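Local coordinates for protein glutamine--tRNA ligase (Saccharomyces cerevisiae, PDB 3TL4) that catalyses the ATP-dependent attachment of glutamine to tRNA(Gln), the chain here being its appended N-terminal tRNA-binding domain, at residues 39-44 with 72-77; 80-85 with 111-116; 92-95 with 101-104; 146-151 with 168-173. All coordinates share one frame; numbering follows the deposited sequence.

Overall arrangement
The catalytic part is absent from this all-helical chain, so the four contacts describe the architecture of the appended domain. Contacts 1, 2 and 3 form one cluster, their centres about 14 to 16 Å apart. Helix 70-78 ties it together: the backbone of G76 in contact 1 bonds to L82 of contact 2 (G76 O to L82 N 3.1 Å), while I73 and L72 pack on F92 and on the 102-104 segment of contact 3. Contact 4 lies on the far side of the chain's centre from contacts 1 and 3. Its centre is about 38 Å from that of contact 1 and about 24 Å from that of contact 2, and it touches neither.

Contact 1: 39-44 with 72-77; sequences KETPSD and LIVNGI
T41 and V74 meet methyl to methyl, their side chains crossing at about a right angle where the loop after helix 28-39 runs past helix 70-78. T41 CG2 and V74 CG1 are 3.2 Å apart, tighter than usual for two carbons, so the exact spacing is doubtful although the contact itself is plain. V74 points toward the loop, and a chi1 of 173°, with CG1 anti to the backbone N, sets CG1 as the branch that meets T41 CG2. T41 divides its two branches between different tasks: the methyl packs on V74, while OG1 hydrogen-bonds I38 O in the last turn of the preceding helix, a bond that fixes the rotation of the side chain. E40 approaches V74 from another direction, bringing OE2 to 4.3 Å from V74 CG2. That carboxylate is held by a hydrogen bond to OG of S70, the first residue of helix 70-78, and thus fastens the loop to the same helix whose valine it passes. The whole is plain loop-on-helix packing within the helical tRNA-binding domain. Around this contact, I78 at the end of helix 70-78 and W47 of the loop also touch T41, and L58 of helix 49-62 packs against V74.

Contact 2: 80-85 with 111-116; sequences GDLKTS and SGVGIE
L82 and V113 come together through the rotation of both side chains: L82 turns CG to lie beside its own backbone N (chi1 -55°), and V113 places CG1 anti to the backbone N (chi1 169°) with CG2 on the N side. The isobutyl group then crosses the valine at a slant, CD2 resting 3.5 Å from V113 CG2. The same L82 CD2 also reaches S111 CB, at 3.8 Å, and so touches both S111 and V113. Both valine methyls, V113 CG1 and CG2, lie 4.1 Å from D81 CB, and V113 CG2 is also 3.7 Å from D81 O. D81 OD2 accepts a hydrogen bond from N79 ND2.

A polar link between the two loops runs through a water, which donates to D81 O at 2.7 Å and accepts from G114 N at 3.2 Å. Q87 of helix 85-98 adds a second bridge, its NE2 bonding S111 O and, weakly, D81 O. Both loops follow standard designs: G80 closes helix 70-78 in a Schellman motif, T84 N-caps helix 85-98, and G112 to I115 form a type II beta turn, closed by I115 N to G112 O, with V113 and the positive-phi G114 in its two central positions.

Contact 3: 92-95 with 101-104; sequences FKYV and ASTK
S102 lies against Y94 and V95 in a helix-loop-helix connection, where the chain leaving helix 85-98 turns back past that helix before helix 104-109 begins. S102 gives up the most surface of the three. Its CB points toward the helix, and the torsion that sets OG beside the backbone N (chi1 -65°) delivers the hydroxyl to the backbone of V95, 3.4 Å from V95 CA. V95 CG1 and CG2 are 3.9 and 4.2 Å from S102 OG. Y94 meets the serine oxygen with its carbonyl, Y94 O lying 4.0 Å from S102 OG, and more loosely with its ring, approached obliquely, Y94 CE2 being 4.4 Å away. This buried hydroxyl is satisfied by G99 O, in the same turn of chain, so its contact with V95 and Y94 is one of packing. Outside the pair, M107 of helix 104-109 packs on both Y94 and V95, and I73 of helix 70-78 reaches V95. K69 NZ bonds S102 O, tying the loop to the residues that precede helix 70-78. Immediately after the serine the chain enters its next helix: T103 turns its CB away from helix 85-98 and acts as N-cap, with OG1 hydrogen-bonded to G106 N.

Contact 4: 146-151 with 168-173; sequences PGIFAD and PIIDQE
Helix-helix packing in the second half of the domain joins helix 145-153 to helix 166-178, with I170 inserted between I148 and F149. I170 buries the most surface here and meets each of the two with a different arm. The longer arm, with CG1 beside the backbone N (chi1 -69°) and the chain extended beyond it (chi2 170°), drives CD1 against the backbone of the facing helix, 3.7 Å from F149 CA. F149 has CG anti to its backbone N (chi1 -178°), which brings its CD1 to 3.9 Å from I170 CD1; the methyl meets the ring obliquely, and the two side chains cross at about a right angle. The shorter branch of I170 turns to the other neighbour, its CG2 4.1 Å from I148 CG2, and here the two isoleucines slide past each other in opposite directions. The interface between the segments is therefore wholly apolar.

Charged groups lie nearby: the F149 ring forms a cation-pi pair with K153, and the buried E173 makes salt bridges to K176 and to R123. I148 continues the hydrophobic layer onto V174, onto Y129 of helix 119-132 and onto I137 of helix 134-140, while F149 touches F166 and K167 and I170 packs on V152, so four helices share this core.

Contact 1: 39-44 with 72-77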
# COMPACT_ATOMS: atom_id res chain seq x y z
N LYS A 39 -3.31 -21.78 1.81
CA LYS A 39 -3.00 -23.08 2.40
C LYS A 39 -1.64 -23.14 3.10
O LYS A 39 -1.38 -24.07 3.86
CB LYS A 39 -3.08 -24.20 1.35
CG LYS A 39 -4.49 -24.57 0.92
CD LYS A 39 -5.24 -25.29 2.03
CE LYS A 39 -6.47 -26.01 1.47
NZ LYS A 39 -7.25 -26.77 2.49
N GLU A 40 -0.77 -22.16 2.86
CA GLU A 40 0.52 -22.11 3.55
C GLU A 40 0.50 -21.12 4.73
O GLU A 40 1.51 -20.50 5.06
CB GLU A 40 1.69 -21.85 2.57
CG GLU A 40 1.59 -20.62 1.67
CD GLU A 40 2.72 -20.56 0.63
OE1 GLU A 40 3.62 -21.43 0.68
OE2 GLU A 40 2.71 -19.66 -0.23
N THR A 41 -0.67 -20.98 5.34
CA THR A 41 -0.84 -20.23 6.57
C THR A 41 -1.37 -21.23 7.59
O THR A 41 -1.99 -22.23 7.22
CB THR A 41 -1.91 -19.12 6.45
OG1 THR A 41 -3.17 -19.70 6.09
CG2 THR A 41 -1.53 -18.07 5.41
N PRO A 42 -1.14 -20.96 8.88
CA PRO A 42 -1.58 -21.83 9.98
C PRO A 42 -3.06 -22.19 9.90
O PRO A 42 -3.89 -21.35 9.58
CB PRO A 42 -1.32 -20.97 11.22
CG PRO A 42 -0.18 -20.09 10.81
CD PRO A 42 -0.40 -19.78 9.37
N SER A 43 -3.39 -23.45 10.19
CA SER A 43 -4.76 -23.94 10.15
C SER A 43 -5.72 -23.14 11.02
O SER A 43 -6.90 -22.99 10.69
CB SER A 43 -4.80 -25.40 10.58
OG SER A 43 -3.88 -26.17 9.84
N ASP A 44 -5.22 -22.63 12.14
CA ASP A 44 -6.07 -21.92 13.09
C ASP A 44 -5.97 -20.40 12.94
O ASP A 44 -6.50 -19.66 13.78
CB ASP A 44 -5.75 -22.34 14.53
CG ASP A 44 -4.35 -21.93 14.98
OD1 ASP A 44 -3.50 -21.66 14.11
OD2 ASP A 44 -4.12 -21.88 16.21
N LEU A 72 7.10 -16.05 2.50
CA LEU A 72 7.65 -14.94 3.27
C LEU A 72 6.66 -13.79 3.21
O LEU A 72 6.37 -13.15 4.22
CB LEU A 72 8.98 -14.49 2.69
CG LEU A 72 10.18 -15.41 2.85
CD1 LEU A 72 11.35 -14.81 2.07
CD2 LEU A 72 10.53 -15.58 4.32
N ILE A 73 6.15 -13.52 2.02
CA ILE A 73 5.14 -12.47 1.84
C ILE A 73 3.85 -12.80 2.61
O ILE A 73 3.31 -11.96 3.32
CB ILE A 73 4.79 -12.26 0.36
CG1 ILE A 73 6.06 -12.35 -0.50
CG2 ILE A 73 4.06 -10.93 0.16
CD1 ILE A 73 5.82 -12.10 -2.00
N VAL A 74 3.36 -14.03 2.47
CA VAL A 74 2.18 -14.44 3.21
C VAL A 74 2.34 -14.27 4.74
O VAL A 74 1.47 -13.72 5.41
CB VAL A 74 1.76 -15.87 2.88
CG1 VAL A 74 0.65 -16.31 3.80
CG2 VAL A 74 1.34 -15.97 1.40
N ASN A 75 3.46 -14.75 5.28
CA ASN A 75 3.71 -14.60 6.71
C ASN A 75 3.74 -13.13 7.13
O ASN A 75 3.28 -12.77 8.21
CB ASN A 75 5.02 -15.29 7.11
CG ASN A 75 4.98 -16.80 6.91
OD1 ASN A 75 3.92 -17.44 7.03
ND2 ASN A 75 6.14 -17.38 6.63
N GLY A 76 4.30 -12.29 6.27
CA GLY A 76 4.34 -10.86 6.51
C GLY A 76 2.96 -10.26 6.55
O GLY A 76 2.66 -9.42 7.40
N ILE A 77 2.09 -10.68 5.64
CA ILE A 77 0.72 -10.21 5.68
C ILE A 77 0.07 -10.68 6.97
O ILE A 77 -0.35 -9.86 7.79
CB ILE A 77 -0.10 -10.69 4.44
CG1 ILE A 77 0.38 -9.98 3.18
CG2 ILE A 77 -1.58 -10.45 4.65
CD1 ILE A 77 0.00 -10.68 1.86

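Contact 2: 80-85 with 111-116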
# COMPACT_ATOMS: atom_id res chain seq x y z
N GLY A 80 1.11 -9.03 10.19
CA GLY A 80 0.92 -7.59 10.34
C GLY A 80 2.12 -6.74 9.96
O GLY A 80 2.11 -5.52 10.14
N ASP A 81 3.17 -7.37 9.44
CA ASP A 81 4.33 -6.64 8.95
C ASP A 81 3.99 -5.86 7.67
O ASP A 81 4.33 -4.68 7.54
CB ASP A 81 5.50 -7.61 8.70
CG ASP A 81 6.13 -8.12 10.00
OD1 ASP A 81 5.93 -7.51 11.07
OD2 ASP A 81 6.86 -9.14 9.93
N LEU A 82 3.31 -6.52 6.75
CA LEU A 82 2.91 -5.90 5.49
C LEU A 82 1.45 -5.49 5.56
O LEU A 82 0.56 -6.33 5.43
CB LEU A 82 3.11 -6.89 4.34
CG LEU A 82 4.51 -7.49 4.21
CD1 LEU A 82 4.54 -8.52 3.11
CD2 LEU A 82 5.55 -6.40 3.95
N LYS A 83 1.21 -4.19 5.76
CA LYS A 83 -0.13 -3.67 6.02
C LYS A 83 -0.83 -3.09 4.80
O LYS A 83 -2.05 -2.94 4.81
CB LYS A 83 -0.10 -2.58 7.12
CG LYS A 83 0.48 -3.01 8.45
CD LYS A 83 -0.34 -4.14 9.08
CE LYS A 83 -1.67 -3.64 9.64
NZ LYS A 83 -2.41 -4.70 10.39
N THR A 84 -0.09 -2.72 3.76
CA THR A 84 -0.72 -2.07 2.60
C THR A 84 -0.46 -2.80 1.29
O THR A 84 0.44 -3.64 1.20
CB THR A 84 -0.26 -0.59 2.46
OG1 THR A 84 1.14 -0.54 2.22
CG2 THR A 84 -0.56 0.19 3.73
N SER A 85 -1.28 -2.50 0.28
CA SER A 85 -1.10 -3.03 -1.06
C SER A 85 0.27 -2.64 -1.57
O SER A 85 0.90 -3.39 -2.32
CB SER A 85 -2.14 -2.45 -2.02
OG SER A 85 -3.44 -2.84 -1.63
N SER A 111 10.43 -3.43 2.04
CA SER A 111 8.98 -3.29 1.93
C SER A 111 8.43 -2.37 3.00
O SER A 111 7.31 -2.53 3.44
CB SER A 111 8.30 -4.65 2.04
OG SER A 111 8.88 -5.55 1.13
N GLY A 112 9.24 -1.41 3.43
CA GLY A 112 8.80 -0.41 4.38
C GLY A 112 8.38 -0.95 5.73
O GLY A 112 7.74 -0.24 6.51
N VAL A 113 8.76 -2.19 6.03
CA VAL A 113 8.35 -2.80 7.30
C VAL A 113 8.98 -2.05 8.48
O VAL A 113 10.17 -1.74 8.47
CB VAL A 113 8.68 -4.32 7.36
CG1 VAL A 113 8.51 -4.86 8.77
CG2 VAL A 113 7.80 -5.11 6.37
N GLY A 114 8.17 -1.72 9.48
CA GLY A 114 8.67 -1.03 10.65
C GLY A 114 8.81 0.47 10.47
O GLY A 114 9.07 1.20 11.44
N ILE A 115 8.65 0.94 9.24
CA ILE A 115 8.68 2.37 8.95
C ILE A 115 7.34 3.00 9.32
O ILE A 115 6.31 2.66 8.74
CB ILE A 115 8.92 2.63 7.46
CG1 ILE A 115 10.19 1.94 6.99
CG2 ILE A 115 8.96 4.14 7.18
CD1 ILE A 115 11.45 2.51 7.61
N GLU A 116 7.36 3.89 10.31
CA GLU A 116 6.19 4.73 10.58
C GLU A 116 6.52 6.22 10.55
O GLU A 116 7.17 6.75 11.45
CB GLU A 116 5.52 4.37 11.90
CG GLU A 116 4.25 5.20 12.12
CD GLU A 116 3.57 4.96 13.46
OE1 GLU A 116 3.31 3.78 13.78
OE2 GLU A 116 3.30 5.95 14.18
O HOH W 1 5.17 -2.69 9.21

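Contact 3: 92-95 with 101-104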
# COMPACT_ATOMS: atom_id res chain seq x y z
N PHE A 92 6.53 -8.42 -2.94
CA PHE A 92 6.45 -9.26 -4.13
C PHE A 92 7.60 -8.98 -5.10
O PHE A 92 8.26 -9.89 -5.58
CB PHE A 92 5.11 -9.10 -4.84
CG PHE A 92 5.06 -9.77 -6.17
CD1 PHE A 92 4.90 -11.14 -6.27
CD2 PHE A 92 5.19 -9.04 -7.34
CE1 PHE A 92 4.88 -11.78 -7.49
CE2 PHE A 92 5.15 -9.66 -8.57
CZ PHE A 92 5.00 -11.03 -8.64
N LYS A 93 7.83 -7.72 -5.41
CA LYS A 93 8.92 -7.39 -6.32
C LYS A 93 10.26 -7.84 -5.77
O LYS A 93 11.12 -8.27 -6.54
CB LYS A 93 8.92 -5.91 -6.66
CG LYS A 93 7.81 -5.56 -7.64
CD LYS A 93 7.48 -4.08 -7.67
CE LYS A 93 6.31 -3.82 -8.62
NZ LYS A 93 5.88 -2.40 -8.65
N TYR A 94 10.45 -7.77 -4.46
CA TYR A 94 11.72 -8.13 -3.84
C TYR A 94 11.94 -9.62 -3.90
O TYR A 94 13.03 -10.08 -4.24
CB TYR A 94 11.80 -7.68 -2.38
CG TYR A 94 13.15 -8.01 -1.75
CD1 TYR A 94 14.22 -7.15 -1.91
CD2 TYR A 94 13.36 -9.19 -1.04
CE1 TYR A 94 15.46 -7.42 -1.36
CE2 TYR A 94 14.61 -9.48 -0.48
CZ TYR A 94 15.66 -8.58 -0.66
OH TYR A 94 16.91 -8.81 -0.14
N VAL A 95 10.91 -10.37 -3.55
CA VAL A 95 11.00 -11.81 -3.48
C VAL A 95 11.16 -12.38 -4.88
O VAL A 95 11.90 -13.34 -5.08
CB VAL A 95 9.81 -12.43 -2.71
CG1 VAL A 95 9.85 -13.95 -2.78
CG2 VAL A 95 9.84 -11.97 -1.26
N ALA A 101 17.14 -16.78 -2.58
CA ALA A 101 18.04 -16.05 -1.69
C ALA A 101 17.27 -15.07 -0.80
O ALA A 101 17.84 -14.50 0.11
CB ALA A 101 19.11 -15.31 -2.49
N SER A 102 15.99 -14.88 -1.08
CA SER A 102 15.16 -13.96 -0.30
C SER A 102 15.11 -14.41 1.16
O SER A 102 14.97 -15.60 1.45
CB SER A 102 13.73 -13.94 -0.84
OG SER A 102 13.67 -13.42 -2.15
N THR A 103 15.21 -13.45 2.07
CA THR A 103 14.94 -13.72 3.48
C THR A 103 13.92 -12.74 4.01
O THR A 103 13.66 -11.70 3.41
CB THR A 103 16.20 -13.58 4.35
OG1 THR A 103 16.68 -12.24 4.25
CG2 THR A 103 17.28 -14.58 3.92
N LYS A 104 13.34 -13.09 5.16
CA LYS A 104 12.40 -12.22 5.85
C LYS A 104 12.97 -10.82 6.02
O LYS A 104 12.31 -9.85 5.63
CB LYS A 104 12.03 -12.83 7.22
CG LYS A 104 11.06 -12.00 8.07
CD LYS A 104 10.74 -12.68 9.40
CE LYS A 104 9.69 -11.89 10.20
NZ LYS A 104 9.48 -12.38 11.60

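Contact 4: 146-151 with 168-173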
# COMPACT_ATOMS: atom_id res chain seq x y z
N PRO A 146 -3.06 22.16 -5.52
CA PRO A 146 -3.15 20.79 -6.07
C PRO A 146 -1.81 20.28 -6.63
O PRO A 146 -1.56 19.07 -6.67
CB PRO A 146 -4.19 20.93 -7.18
CG PRO A 146 -5.02 22.15 -6.77
CD PRO A 146 -4.02 23.08 -6.15
N GLY A 147 -0.95 21.20 -7.06
CA GLY A 147 0.38 20.86 -7.54
C GLY A 147 1.34 20.51 -6.41
O GLY A 147 2.18 19.63 -6.56
N ILE A 148 1.22 21.21 -5.29
CA ILE A 148 2.05 20.92 -4.13
C ILE A 148 1.74 19.50 -3.65
O ILE A 148 2.64 18.74 -3.29
CB ILE A 148 1.77 21.92 -3.01
CG1 ILE A 148 2.10 23.33 -3.50
CG2 ILE A 148 2.57 21.56 -1.74
CD1 ILE A 148 1.98 24.38 -2.41
N PHE A 149 0.46 19.17 -3.65
CA PHE A 149 -0.01 17.87 -3.20
C PHE A 149 0.57 16.75 -4.06
O PHE A 149 1.10 15.75 -3.56
CB PHE A 149 -1.54 17.84 -3.24
CG PHE A 149 -2.14 16.56 -2.75
CD1 PHE A 149 -1.60 15.91 -1.65
CD2 PHE A 149 -3.25 16.01 -3.37
CE1 PHE A 149 -2.15 14.73 -1.19
CE2 PHE A 149 -3.80 14.82 -2.91
CZ PHE A 149 -3.25 14.18 -1.82
N ALA A 150 0.47 16.92 -5.38
CA ALA A 150 1.05 15.94 -6.30
C ALA A 150 2.54 15.72 -6.05
O ALA A 150 3.03 14.60 -6.11
CB ALA A 150 0.80 16.35 -7.76
N ASP A 151 3.26 16.81 -5.77
CA ASP A 151 4.71 16.75 -5.59
C ASP A 151 5.09 16.13 -4.24
O ASP A 151 6.08 15.41 -4.13
CB ASP A 151 5.35 18.14 -5.71
CG ASP A 151 5.30 18.68 -7.13
OD1 ASP A 151 4.89 17.91 -8.02
OD2 ASP A 151 5.67 19.85 -7.36
N PRO A 168 -4.38 17.86 4.69
CA PRO A 168 -4.57 18.78 5.82
C PRO A 168 -3.27 19.44 6.26
O PRO A 168 -3.27 20.62 6.62
CB PRO A 168 -5.08 17.86 6.94
CG PRO A 168 -5.68 16.69 6.23
CD PRO A 168 -4.83 16.49 5.01
N ILE A 169 -2.18 18.70 6.25
CA ILE A 169 -0.92 19.30 6.68
C ILE A 169 -0.44 20.35 5.68
O ILE A 169 0.11 21.38 6.08
CB ILE A 169 0.16 18.25 6.95
CG1 ILE A 169 -0.24 17.40 8.17
CG2 ILE A 169 1.48 18.93 7.19
CD1 ILE A 169 0.40 16.01 8.16
N ILE A 170 -0.68 20.09 4.40
CA ILE A 170 -0.38 21.07 3.36
C ILE A 170 -1.22 22.34 3.47
O ILE A 170 -0.68 23.44 3.39
CB ILE A 170 -0.57 20.50 1.95
CG1 ILE A 170 0.52 19.47 1.67
CG2 ILE A 170 -0.51 21.63 0.93
CD1 ILE A 170 0.29 18.66 0.42
N ASP A 171 -2.53 22.18 3.63
CA ASP A 171 -3.41 23.32 3.83
C ASP A 171 -2.94 24.20 5.00
O ASP A 171 -2.91 25.42 4.90
CB ASP A 171 -4.86 22.87 4.04
CG ASP A 171 -5.51 22.34 2.75
OD1 ASP A 171 -4.98 22.60 1.65
OD2 ASP A 171 -6.56 21.66 2.85
N GLN A 172 -2.55 23.58 6.11
CA GLN A 172 -2.07 24.33 7.26
C GLN A 172 -0.77 25.08 6.98
O GLN A 172 -0.62 26.23 7.33
CB GLN A 172 -1.84 23.40 8.43
CG GLN A 172 -3.02 22.55 8.85
CD GLN A 172 -2.64 21.64 10.00
OE1 GLN A 172 -2.32 22.10 11.09
NE2 GLN A 172 -2.62 20.34 9.74
N GLU A 173 0.18 24.41 6.35
CA GLU A 173 1.47 25.02 6.09
C GLU A 173 1.39 26.14 5.06
O GLU A 173 2.08 27.13 5.17
CB GLU A 173 2.48 23.97 5.65
CG GLU A 173 2.77 22.97 6.78
CD GLU A 173 3.29 23.66 8.02
OE1 GLU A 173 4.18 24.52 7.88
OE2 GLU A 173 2.80 23.35 9.13